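Local coordinates for extracellular solute-binding protein family 1 (Kribbella flavida, PDB 5IXP) that probably serves as the extracellular solute-binding component of an ABC importer, capturing a substrate outside the membrane and delivering it to the transporter, at residues A[123-128]-A[231-236]; A[135-140]-A[258-263]. One frame throughout, in Å; residues are numbered along the deposited sequence. Where two conformers were deposited one is given.

Contact 1 (A[123-128]-A[231-236]); sequences DLFARA and AFATMA
In the mixed sheet of this periplasmic-binding-protein-type fold, strand 232-238 runs antiparallel to strand 108-121, and helix 122-127, directly following the latter, packs against the start of 232-238. The chain turns a corner at Ala-233, whose methyl points at the helix and is touched by two side chains from consecutive helical positions. Leu-124 carries CG beside its backbone N and reaches across with one methyl, its CD1 lying 4.1 Å from Ala-233 CB; the same methyl borders the carbonyl oxygen of Phe-232. Phe-125 comes from the next position, and one ring carbon, CE1, is likewise 4.1 Å from Ala-233 CB. Beyond it, Thr-234 offers a methyl rather than its hydroxyl: Thr-234 CG2 meets Phe-125 CZ at 3.7 Å, at the edge of the ring and near its plane, the two side chains crossing almost at a right angle. Thr-234 OG1 occupies the crowded position between backbone N and carbonyl carbon (chi1 71°) and hydrogen-bonds to Tyr-147 OH and the carbonyl oxygen of Trp-163. The Phe-125 ring also meets Trp-163, planes nearly parallel (about 10°), and Tyr-120, planes about 30° apart. No hydrogen bond joins the two segments, so the helix is held to the strand by buried apolar packing, while the threonine's branches divide the work, methyl to the ring and hydroxyl to polar partners.

Contact 2 (A[135-140]-A[258-263]); sequences AEVAKL and DVADVF
Two carboxylates flank this contact, those of Asp-258 and Asp-261; neither touches the helix, and Asp-258 stands well off it. Their edges are bonded by the strand's own backbone and by residues beyond the two segments. Asp-258 OD1 accepts the backbone N-H of Val-259 through its anti lone pair, with Val-259 N 2.8 Å from Asp-258 OD1 and a bent N-H...O angle of 146°; Arg-134 forms a salt bridge with the same oxygen, and Arg-122 and Asn-331 bind OD2. Asp-261, with CG anti to its backbone N (chi1 -174°), directs its carboxylate away from the helix to Arg-342 and Asn-341.

Helix 134-138 rests on the end of strand 257-260, an antiparallel neighbour of strand 108-121, by small side chains. Val-137 has CG1 anti to the backbone N (chi1 169°), and this branch meets the methyl of Ala-260, the distance from Val-137 CG1 to Ala-260 CB being 3.9 Å. Ala-138 lies closest to the strand backbone, its CA 5.3 Å from the CA of Ala-260. Its methyl lies beside the turn that follows, with Ala-138 CB 4.0 Å from Asp-261 O and as near to Val-262 CB. Asp-261 is the centre of an inverse gamma turn, closed by a weak hydrogen bond from Val-262 N to Ala-260 O, which brings Val-262 round to face the helix. Val-262 holds CG2 anti to its backbone N and CG1 in the crowded position between N and the carbonyl carbon, so Val-262 CG2 reaches Ala-138 O (3.4 Å) and CG1 packs against Ala-138 CA.

No hydrogen bond crosses between the segments. With alanines at the closest CA approach, the helix lies near both strand end and turn, held by van der Waals contact, and the flanking acids' arginine and asparagine partners probably stabilise their negative charge.

Contacts 1 and 2 have centres 13 Å apart and repeat one theme on the same sheet: helices 122-127 and 134-138, consecutive in the chain, each pack on a strand that pairs antiparallel with 108-121, in contact 2 also on the turn just after it. Their segments alternate in sequence, both helices preceding both strands. The two contacts touch at two places. Between the helices, Phe-125 CE2 lies 3.9 Å from Val-137 CG1, joining the two packings, so the ring that meets Thr-234 also borders the branch packed on Ala-260. Between segments 231-236 and 258-263, Ala-236 CB is 3.7 Å from Phe-263 CE1, a separate touch. The Cys-119 to Cys-237 disulfide also ties strand 108-121 to 232-238.

Contact 1 (A[123-128]-A[231-236])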
loop_
_atom_site.group_PDB
_atom_site.type_symbol
_atom_site.label_atom_id
_atom_site.label_comp_id
_atom_site.label_asym_id
_atom_site.label_seq_id
_atom_site.Cartn_x
_atom_site.Cartn_y
_atom_site.Cartn_z
ATOM N N ASP A 123 -19.517 -16.165 -6.667
ATOM C CA ASP A 123 -20.020 -17.527 -6.826
ATOM C C ASP A 123 -19.946 -18.297 -5.516
ATOM O O ASP A 123 -20.899 -18.992 -5.140
ATOM C CB ASP A 123 -19.243 -18.259 -7.925
ATOM C CG ASP A 123 -17.759 -18.365 -7.627
ATOM O OD1 ASP A 123 -17.193 -17.401 -7.081
ATOM O OD2 ASP A 123 -17.154 -19.418 -7.942
ATOM N N LEU A 124 -18.831 -18.172 -4.795
ATOM C CA LEU A 124 -18.717 -18.831 -3.498
ATOM C C LEU A 124 -19.669 -18.213 -2.482
ATOM O O LEU A 124 -20.274 -18.933 -1.677
ATOM C CB LEU A 124 -17.271 -18.776 -3.001
ATOM C CG LEU A 124 -16.234 -19.438 -3.916
ATOM C CD1 LEU A 124 -14.825 -19.381 -3.297
ATOM C CD2 LEU A 124 -16.631 -20.878 -4.276
ATOM N N PHE A 125 -19.830 -16.885 -2.511
ATOM C CA PHE A 125 -20.804 -16.248 -1.628
ATOM C C PHE A 125 -22.203 -16.792 -1.892
ATOM O O PHE A 125 -22.937 -17.139 -0.956
ATOM C CB PHE A 125 -20.785 -14.727 -1.809
ATOM C CG PHE A 125 -19.761 -14.006 -0.956
ATOM C CD1 PHE A 125 -18.510 -14.566 -0.715
ATOM C CD2 PHE A 125 -20.049 -12.752 -0.418
ATOM C CE1 PHE A 125 -17.558 -13.897 0.046
ATOM C CE2 PHE A 125 -19.109 -12.068 0.349
ATOM C CZ PHE A 125 -17.855 -12.645 0.589
ATOM N N ALA A 126 -22.593 -16.867 -3.166
ATOM C CA ALA A 126 -23.929 -17.353 -3.500
ATOM C C ALA A 126 -24.162 -18.744 -2.923
ATOM O O ALA A 126 -25.189 -19.006 -2.282
ATOM C CB ALA A 126 -24.118 -17.360 -5.016
ATOM N N ARG A 127 -23.195 -19.644 -3.128
ATOM C CA ARG A 127 -23.335 -21.027 -2.689
ATOM C C ARG A 127 -23.341 -21.138 -1.171
ATOM O O ARG A 127 -23.887 -22.102 -0.617
ATOM C CB ARG A 127 -22.204 -21.864 -3.296
ATOM C CG ARG A 127 -22.341 -22.034 -4.810
ATOM C CD ARG A 127 -21.067 -22.534 -5.481
ATOM N NE ARG A 127 -20.370 -23.554 -4.697
ATOM C CZ ARG A 127 -19.116 -23.952 -4.925
ATOM N NH1 ARG A 127 -18.411 -23.420 -5.925
ATOM N NH2 ARG A 127 -18.562 -24.878 -4.152
ATOM N N ALA A 128 -22.733 -20.178 -0.485
ATOM C CA ALA A 128 -22.691 -20.184 0.967
ATOM C C ALA A 128 -23.898 -19.506 1.595
ATOM O O ALA A 128 -23.990 -19.458 2.826
ATOM C CB ALA A 128 -21.404 -19.511 1.461
ATOM N N ALA A 231 -9.924 -21.833 -3.341
ATOM C CA ALA A 231 -9.163 -21.848 -2.092
ATOM C C ALA A 231 -9.580 -20.733 -1.130
ATOM O O ALA A 231 -9.609 -20.950 0.089
ATOM C CB ALA A 231 -7.668 -21.755 -2.380
ATOM N N PHE A 232 -9.867 -19.530 -1.635
ATOM C CA PHE A 232 -10.259 -18.445 -0.732
ATOM C C PHE A 232 -11.294 -17.542 -1.395
ATOM O O PHE A 232 -11.318 -17.394 -2.620
ATOM C CB PHE A 232 -9.049 -17.613 -0.261
ATOM C CG PHE A 232 -8.165 -17.131 -1.376
ATOM C CD1 PHE A 232 -8.409 -15.920 -2.003
ATOM C CD2 PHE A 232 -7.074 -17.888 -1.789
ATOM C CE1 PHE A 232 -7.577 -15.473 -3.036
ATOM C CE2 PHE A 232 -6.247 -17.450 -2.822
ATOM C CZ PHE A 232 -6.502 -16.238 -3.444
ATOM N N ALA A 233 -12.136 -16.915 -0.559
ATOM C CA ALA A 233 -13.311 -16.196 -1.037
ATOM C C ALA A 233 -13.212 -14.677 -0.961
ATOM O O ALA A 233 -14.030 -14.002 -1.600
ATOM C CB ALA A 233 -14.564 -16.632 -0.255
ATOM N N THR A 234 -12.275 -14.117 -0.187
ATOM C CA THR A 234 -12.123 -12.666 -0.083
ATOM C C THR A 234 -10.646 -12.289 -0.043
ATOM O O THR A 234 -9.780 -13.107 0.281
ATOM C CB THR A 234 -12.781 -12.077 1.175
ATOM O OG1 THR A 234 -12.015 -12.459 2.330
ATOM C CG2 THR A 234 -14.232 -12.553 1.344
HETATM N N MSE A 235 -10.374 -11.026 -0.367
HETATM C CA MSE A 235 -9.059 -10.412 -0.139
HETATM C C MSE A 235 -9.198 -8.937 0.214
HETATM O O MSE A 235 -10.068 -8.250 -0.333
HETATM C CB MSE A 235 -8.152 -10.518 -1.375
HETATM C CG MSE A 235 -7.521 -11.869 -1.642
HETATM SE SE MSE A 235 -6.059 -11.572 -2.908
HETATM C CE MSE A 235 -4.790 -10.708 -1.653
ATOM N N ALA A 236 -8.337 -8.450 1.112
ATOM C CA ALA A 236 -8.145 -7.015 1.247
ATOM C C ALA A 236 -7.429 -6.530 -0.004
ATOM O O ALA A 236 -6.394 -7.079 -0.392
ATOM C CB ALA A 236 -7.340 -6.684 2.504
#

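Contact 2 (A[135-140]-A[258-263])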
loop_
_atom_site.group_PDB
_atom_site.type_symbol
_atom_site.label_atom_id
_atom_site.label_comp_id
_atom_site.label_asym_id
_atom_site.label_seq_id
_atom_site.Cartn_x
_atom_site.Cartn_y
_atom_site.Cartn_z
ATOM N N ALA A 135 -23.613 -3.870 -2.879
ATOM C CA ALA A 135 -24.178 -2.962 -1.885
ATOM C C ALA A 135 -24.599 -3.710 -0.627
ATOM O O ALA A 135 -24.468 -3.184 0.485
ATOM C CB ALA A 135 -25.357 -2.187 -2.477
ATOM N N GLU A 136 -25.077 -4.942 -0.778
ATOM C CA GLU A 136 -25.414 -5.753 0.387
ATOM C C GLU A 136 -24.170 -6.333 1.052
ATOM O O GLU A 136 -24.105 -6.416 2.286
ATOM C CB GLU A 136 -26.364 -6.876 -0.023
ATOM C CG GLU A 136 -27.707 -6.380 -0.545
ATOM C CD GLU A 136 -28.531 -5.707 0.537
ATOM O OE1 GLU A 136 -28.302 -6.001 1.727
ATOM O OE2 GLU A 136 -29.413 -4.890 0.198
ATOM N N VAL A 137 -23.189 -6.763 0.253
ATOM C CA VAL A 137 -21.952 -7.306 0.818
ATOM C C VAL A 137 -21.239 -6.256 1.660
ATOM O O VAL A 137 -20.693 -6.560 2.730
ATOM C CB VAL A 137 -21.051 -7.853 -0.308
ATOM C CG1 VAL A 137 -19.637 -8.170 0.211
ATOM C CG2 VAL A 137 -21.685 -9.101 -0.933
ATOM N N ALA A 138 -21.246 -5.001 1.200
ATOM C CA ALA A 138 -20.604 -3.923 1.949
ATOM C C ALA A 138 -21.122 -3.832 3.381
ATOM O O ALA A 138 -20.367 -3.467 4.291
ATOM C CB ALA A 138 -20.802 -2.587 1.222
ATOM N N LYS A 139 -22.398 -4.162 3.608
ATOM C CA LYS A 139 -22.951 -4.078 4.957
ATOM C C LYS A 139 -22.444 -5.177 5.877
ATOM O O LYS A 139 -22.591 -5.054 7.094
ATOM C CB LYS A 139 -24.477 -4.126 4.909
ATOM C CG LYS A 139 -25.113 -3.051 4.048
ATOM C CD LYS A 139 -26.623 -3.263 3.974
ATOM C CE LYS A 139 -27.269 -2.303 3.002
ATOM N NZ LYS A 139 -28.732 -2.566 2.881
ATOM N N LEU A 140 -21.848 -6.239 5.335
ATOM C CA LEU A 140 -21.331 -7.320 6.167
ATOM C C LEU A 140 -20.048 -6.956 6.905
ATOM O O LEU A 140 -19.757 -7.563 7.942
ATOM C CB LEU A 140 -21.042 -8.555 5.319
ATOM C CG LEU A 140 -22.173 -9.337 4.682
ATOM C CD1 LEU A 140 -21.562 -10.454 3.843
ATOM C CD2 LEU A 140 -23.069 -9.896 5.762
ATOM N N ASP A 258 -16.122 -9.809 -7.618
ATOM C CA ASP A 258 -16.726 -8.493 -7.481
ATOM C C ASP A 258 -15.924 -7.729 -6.436
ATOM O O ASP A 258 -15.021 -8.275 -5.794
ATOM C CB ASP A 258 -18.208 -8.580 -7.086
ATOM C CG ASP A 258 -19.046 -7.438 -7.665
ATOM O OD1 ASP A 258 -18.517 -6.307 -7.833
ATOM O OD2 ASP A 258 -20.240 -7.682 -7.958
ATOM N N VAL A 259 -16.250 -6.457 -6.261
ATOM C CA VAL A 259 -15.588 -5.668 -5.234
ATOM C C VAL A 259 -16.634 -4.835 -4.516
ATOM O O VAL A 259 -17.528 -4.255 -5.141
ATOM C CB VAL A 259 -14.452 -4.797 -5.814
ATOM C CG1 VAL A 259 -14.974 -3.878 -6.880
ATOM C CG2 VAL A 259 -13.765 -4.013 -4.709
ATOM N N ALA A 260 -16.536 -4.822 -3.193
ATOM C CA ALA A 260 -17.467 -4.138 -2.309
ATOM C C ALA A 260 -16.850 -2.834 -1.813
ATOM O O ALA A 260 -15.668 -2.790 -1.463
ATOM C CB ALA A 260 -17.845 -5.029 -1.123
ATOM N N ASP A 261 -17.663 -1.775 -1.778
ATOM C CA ASP A 261 -17.206 -0.441 -1.394
ATOM C C ASP A 261 -17.188 -0.338 0.130
ATOM O O ASP A 261 -18.040 0.295 0.759
ATOM C CB ASP A 261 -18.117 0.612 -2.014
ATOM C CG ASP A 261 -17.627 2.040 -1.784
ATOM O OD1 ASP A 261 -16.581 2.248 -1.130
ATOM O OD2 ASP A 261 -18.307 2.966 -2.258
ATOM N N VAL A 262 -16.184 -0.984 0.727
ATOM C CA VAL A 262 -16.104 -1.112 2.178
ATOM C C VAL A 262 -14.681 -1.506 2.518
ATOM O O VAL A 262 -13.977 -2.106 1.699
ATOM C CB VAL A 262 -17.119 -2.158 2.715
ATOM C CG1 VAL A 262 -16.704 -3.565 2.290
ATOM C CG2 VAL A 262 -17.237 -2.093 4.239
ATOM N N PHE A 263 -14.252 -1.159 3.733
ATOM C CA PHE A 263 -13.033 -1.741 4.251
ATOM C C PHE A 263 -13.240 -1.861 5.756
ATOM O O PHE A 263 -13.617 -0.867 6.399
ATOM C CB PHE A 263 -11.769 -0.928 3.948
ATOM C CG PHE A 263 -10.509 -1.717 4.132
ATOM C CD1 PHE A 263 -10.170 -2.715 3.222
ATOM C CD2 PHE A 263 -9.676 -1.488 5.213
ATOM C CE1 PHE A 263 -9.017 -3.462 3.380
ATOM C CE2 PHE A 263 -8.510 -2.239 5.381
ATOM C CZ PHE A 263 -8.187 -3.225 4.461
#